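Local coordinates for protein amorpha-4,11-diene synthase (Artemisia annua, PDB 4GAX) that probably cyclises farnesyl diphosphate as a sesquiterpene synthase, a lyase, in the form of an engineered alpha-bisabolol synthase mutant, at residues S189-D194 with T204-A209; L449-I454 with E501-D506. All blocks are in the same frame, centred on the assembly; numbering follows the deposited sequence.

Interaction 1: residues S189-D194 with T204-A209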
# COMPACT_ATOMS: atom_id res chain seq x y z
N SER A 189 21.70 14.38 -4.72
CA SER A 189 21.13 15.72 -4.87
C SER A 189 21.96 16.59 -5.81
O SER A 189 21.42 17.26 -6.71
CB SER A 189 21.05 16.43 -3.52
OG SER A 189 20.00 15.90 -2.74
N ILE A 190 23.27 16.57 -5.59
CA ILE A 190 24.21 17.37 -6.37
C ILE A 190 24.28 16.85 -7.81
O ILE A 190 24.25 17.63 -8.76
CB ILE A 190 25.64 17.29 -5.79
CG1 ILE A 190 25.70 17.94 -4.42
CG2 ILE A 190 26.64 17.98 -6.72
CD1 ILE A 190 27.05 17.76 -3.74
N ILE A 191 24.38 15.53 -7.96
CA ILE A 191 24.51 14.95 -9.29
C ILE A 191 23.26 15.27 -10.13
O ILE A 191 23.37 15.65 -11.29
CB ILE A 191 24.75 13.42 -9.22
CG1 ILE A 191 26.10 13.15 -8.55
CG2 ILE A 191 24.76 12.82 -10.61
CD1 ILE A 191 26.31 11.68 -8.19
N ALA A 192 22.09 15.16 -9.53
CA ALA A 192 20.85 15.42 -10.26
C ALA A 192 20.83 16.86 -10.78
O ALA A 192 20.38 17.11 -11.89
CB ALA A 192 19.63 15.14 -9.38
N LYS A 193 21.36 17.80 -10.01
CA LYS A 193 21.46 19.18 -10.49
C LYS A 193 22.53 19.33 -11.58
O LYS A 193 22.31 20.03 -12.57
CB LYS A 193 21.76 20.15 -9.34
CG LYS A 193 22.30 21.48 -9.81
CD LYS A 193 22.77 22.37 -8.66
CE LYS A 193 23.13 23.78 -9.13
NZ LYS A 193 24.39 23.82 -9.93
N ASP A 194 23.68 18.70 -11.38
CA ASP A 194 24.78 18.80 -12.34
C ASP A 194 24.46 18.10 -13.66
O ASP A 194 25.03 18.43 -14.70
CB ASP A 194 26.08 18.24 -11.74
CG ASP A 194 26.62 19.09 -10.60
OD1 ASP A 194 26.11 20.22 -10.44
OD2 ASP A 194 27.54 18.64 -9.88
N THR A 204 15.80 13.51 -13.62
CA THR A 204 14.43 13.23 -13.21
C THR A 204 14.33 11.93 -12.43
O THR A 204 13.66 11.87 -11.40
CB THR A 204 13.48 13.25 -14.44
OG1 THR A 204 13.36 14.60 -14.89
CG2 THR A 204 12.11 12.72 -14.08
N GLU A 205 15.00 10.89 -12.91
CA GLU A 205 14.96 9.60 -12.23
C GLU A 205 15.61 9.65 -10.84
O GLU A 205 15.09 9.04 -9.89
CB GLU A 205 15.61 8.52 -13.09
CG GLU A 205 15.48 7.12 -12.52
CD GLU A 205 14.05 6.59 -12.55
OE1 GLU A 205 13.16 7.23 -13.16
OE2 GLU A 205 13.82 5.51 -11.98
N ILE A 206 16.73 10.35 -10.71
CA ILE A 206 17.33 10.58 -9.39
C ILE A 206 16.37 11.39 -8.49
O ILE A 206 16.15 11.05 -7.34
CB ILE A 206 18.64 11.35 -9.51
CG1 ILE A 206 19.65 10.53 -10.32
CG2 ILE A 206 19.21 11.70 -8.13
CD1 ILE A 206 20.89 11.33 -10.73
N GLN A 207 15.80 12.46 -9.02
CA GLN A 207 14.97 13.32 -8.18
C GLN A 207 13.67 12.63 -7.75
O GLN A 207 13.19 12.86 -6.64
CB GLN A 207 14.72 14.67 -8.85
CG GLN A 207 15.33 15.87 -8.10
CD GLN A 207 15.08 15.85 -6.56
OE1 GLN A 207 13.98 15.50 -6.08
NE2 GLN A 207 16.11 16.24 -5.80
N ARG A 208 13.12 11.75 -8.58
CA ARG A 208 11.93 11.02 -8.13
C ARG A 208 12.28 10.10 -6.97
O ARG A 208 11.55 10.04 -5.98
CB ARG A 208 11.18 10.28 -9.26
CG ARG A 208 11.99 9.26 -10.05
CD ARG A 208 11.13 8.59 -11.14
NE ARG A 208 10.09 7.76 -10.56
CZ ARG A 208 10.12 6.43 -10.47
NH1 ARG A 208 11.13 5.72 -10.97
NH2 ARG A 208 9.11 5.81 -9.89
N ALA A 209 13.42 9.41 -7.07
CA ALA A 209 13.88 8.54 -6.00
C ALA A 209 14.10 9.32 -4.70
O ALA A 209 13.71 8.86 -3.61
CB ALA A 209 15.17 7.82 -6.42
O HOH W 1 18.40 17.66 -7.20
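Between Ala192 and Ile206 there is no flat group; the two that matter here lie to the flanks. On one flank the Gln207 amide swings toward the other helix, and its NE2 donates to a water at 3.0 Å that in turn donates a hydrogen bond to Ser189 O, 3.1 Å away. On the flank turned away from segment 189-194, the Arg208 guanidinium has the carboxyl carbon of Glu205 at its edge, in plane. Arg208 NH1 makes a salt bridge to Glu205 OE2 at 2.9 Å on the syn side, 33° out of the carboxylate plane, while NH2 makes a salt bridge to Glu222 and a hydrogen bond to Gln225. Two bonding directions thus fix the rotation of the guanidinium.

The centre is purely aliphatic. With Ile206 CG1 beside the backbone N (chi1 -62°), CG2 falls anti to that nitrogen and sits 3.7 Å from Ala192 CB. The other branch carries CD1 of Ile206 past Ala192 to Ile191 CG2 at 4.1 Å, the two isoleucines crossing at about a right angle. A methyl at position 192 lets the backbones come close: the CA atoms of Ala192 and Ile206 are 6.0 Å apart. Helix 157-167 lies against the same isoleucines through Leu160 and Val157. Two consecutive, roughly antiparallel helices joined by a short loop form a helical hairpin, a unit of the all-helical N-terminal domain of plant terpene synthases.

Interaction 2: residues L449-I454 with E501-D506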
# COMPACT_ATOMS: atom_id res chain seq x y z
N LEU A 449 0.52 -4.23 13.10
CA LEU A 449 -0.75 -3.53 12.96
C LEU A 449 -0.82 -2.33 13.90
O LEU A 449 -1.40 -1.30 13.57
CB LEU A 449 -1.93 -4.48 13.19
CG LEU A 449 -2.02 -5.62 12.16
CD1 LEU A 449 -3.27 -6.49 12.41
CD2 LEU A 449 -2.03 -5.07 10.75
N ARG A 450 -0.24 -2.48 15.09
CA ARG A 450 -0.15 -1.36 16.03
C ARG A 450 0.65 -0.22 15.42
O ARG A 450 0.29 0.95 15.56
CB ARG A 450 0.53 -1.80 17.33
CG ARG A 450 0.44 -0.76 18.45
CD ARG A 450 1.46 -1.04 19.55
NE ARG A 450 1.60 -2.47 19.80
CZ ARG A 450 2.76 -3.08 20.03
NH1 ARG A 450 3.89 -2.39 20.04
NH2 ARG A 450 2.79 -4.39 20.26
N TYR A 451 1.76 -0.58 14.76
CA TYR A 451 2.63 0.42 14.14
C TYR A 451 1.90 1.14 13.00
O TYR A 451 1.97 2.36 12.88
CB TYR A 451 3.92 -0.23 13.64
CG TYR A 451 4.93 -0.57 14.73
CD1 TYR A 451 5.11 0.25 15.84
CD2 TYR A 451 5.69 -1.74 14.65
CE1 TYR A 451 6.03 -0.07 16.83
CE2 TYR A 451 6.61 -2.07 15.65
CZ TYR A 451 6.78 -1.23 16.72
OH TYR A 451 7.70 -1.56 17.69
N LYS A 452 1.24 0.36 12.14
CA LYS A 452 0.42 0.92 11.07
C LYS A 452 -0.58 1.93 11.63
O LYS A 452 -0.67 3.06 11.13
CB LYS A 452 -0.33 -0.21 10.34
CG LYS A 452 -1.22 0.26 9.20
CD LYS A 452 -1.94 -0.93 8.55
CE LYS A 452 -2.83 -0.49 7.38
NZ LYS A 452 -3.76 0.62 7.75
N GLY A 453 -1.30 1.53 12.67
CA GLY A 453 -2.27 2.41 13.31
C GLY A 453 -1.66 3.70 13.84
O GLY A 453 -2.22 4.79 13.65
N ILE A 454 -0.52 3.59 14.51
CA ILE A 454 0.14 4.77 15.08
C ILE A 454 0.68 5.68 13.97
O ILE A 454 0.53 6.91 14.02
CB ILE A 454 1.32 4.38 15.99
CG1 ILE A 454 0.82 3.60 17.21
CG2 ILE A 454 2.07 5.62 16.45
CD1 ILE A 454 1.95 3.16 18.14
N GLU A 501 9.94 8.64 10.79
CA GLU A 501 11.00 7.81 10.21
C GLU A 501 11.27 6.59 11.09
O GLU A 501 11.50 5.50 10.58
CB GLU A 501 12.29 8.63 10.03
CG GLU A 501 12.20 9.60 8.87
CD GLU A 501 11.67 8.94 7.59
OE1 GLU A 501 10.52 9.22 7.20
OE2 GLU A 501 12.41 8.13 6.99
N ASP A 502 11.25 6.79 12.40
CA ASP A 502 11.38 5.67 13.32
C ASP A 502 10.33 4.60 13.05
O ASP A 502 10.63 3.41 13.05
CB ASP A 502 11.24 6.16 14.76
CG ASP A 502 12.52 6.80 15.28
OD1 ASP A 502 13.49 6.90 14.49
OD2 ASP A 502 12.55 7.20 16.47
N LEU A 503 9.10 5.03 12.79
CA LEU A 503 8.00 4.08 12.56
C LEU A 503 8.19 3.26 11.29
O LEU A 503 7.91 2.05 11.28
CB LEU A 503 6.66 4.82 12.53
CG LEU A 503 6.21 5.27 13.92
CD1 LEU A 503 5.11 6.31 13.79
CD2 LEU A 503 5.73 4.08 14.75
N TRP A 504 8.63 3.88 10.20
CA TRP A 504 8.85 3.11 8.98
C TRP A 504 9.89 2.03 9.24
O TRP A 504 9.80 0.91 8.72
CB TRP A 504 9.31 3.99 7.81
CG TRP A 504 8.28 4.98 7.29
CD1 TRP A 504 8.36 6.35 7.34
CD2 TRP A 504 7.04 4.68 6.62
NE1 TRP A 504 7.24 6.91 6.76
CE2 TRP A 504 6.42 5.91 6.31
CE3 TRP A 504 6.39 3.49 6.26
CZ2 TRP A 504 5.18 5.99 5.66
CZ3 TRP A 504 5.15 3.57 5.61
CH2 TRP A 504 4.57 4.80 5.31
N LYS A 505 10.91 2.37 10.03
CA LYS A 505 11.94 1.40 10.36
C LYS A 505 11.38 0.27 11.24
O LYS A 505 11.73 -0.90 11.06
CB LYS A 505 13.15 2.09 11.03
CG LYS A 505 14.09 2.77 10.01
CD LYS A 505 15.32 3.42 10.66
CE LYS A 505 14.92 4.57 11.57
NZ LYS A 505 16.14 5.22 12.16
N ASP A 506 10.53 0.62 12.20
CA ASP A 506 9.88 -0.38 13.04
C ASP A 506 9.05 -1.32 12.18
O ASP A 506 9.03 -2.55 12.38
CB ASP A 506 8.97 0.29 14.07
CG ASP A 506 9.74 0.91 15.21
OD1 ASP A 506 10.81 0.36 15.59
OD2 ASP A 506 9.28 1.95 15.74
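Asp506 lays its CB squarely over the Tyr451 ring, 3.7 Å from the centroid and 13° off the normal, a CH-pi contact. The Tyr451 side chain leaves its helix with CG anti to the carbonyl carbon (chi1 -75°), which carries the ring toward the neighbouring helix, and the second torsion turns a face to Asp506. Asp506 adopts the same kind of first torsion, and its carboxylate comes to lie only 15° from the ring plane, with OD2 4.0 Å from Tyr451 CE1. One turn back, Leu503 forks: CD2 meets Tyr451 CD1 at 4.0 Å, obliquely to the ring, while CD1 touches Ile454 CG2 at 4.1 Å. Tyr451 and Ile454 on one helix thus meet Leu503 and Asp506 on the other, and the nearly antiparallel axes of the two short segments approach to 9.8 Å. Were Tyr451 replaced by an alanine, a gap would probably open beneath Asp506 CB and Leu503 CD2 would lose its aromatic neighbour. The carboxylate itself is tied elsewhere, OD1 pairing with Arg509, one turn further along. The chemistry is thus divided within a single side chain: the aspartate methylene serves as an apolar surface for the ring, whereas its charge is met by the arginine of its own helix.

Overall arrangement
From the N terminus, the chain first closes interaction 1, where segments 189-194 and 204-209, on helices 175-194 and 200-211, are separated by only nine residues. It then runs on into the metal-binding domain before interaction 2 opens; there segments 449-454 and 501-506, on helices 447-461 and 489-513, are separated by 46 residues, part of them (466-474) not modelled. The two closures are in series, neither nesting nor crossing: one local, the other longer. The centres of interactions 1 and 2 lie about 28 Å apart, and the nearest atoms of interactions 1 and 2 about 11 Å apart. The helices of the two contacts are nevertheless linked nearby: Lys505 forms a salt bridge with Glu178 on helix 175-194, and Trp504 a cation-pi pair with Lys216, just beyond helix 200-211.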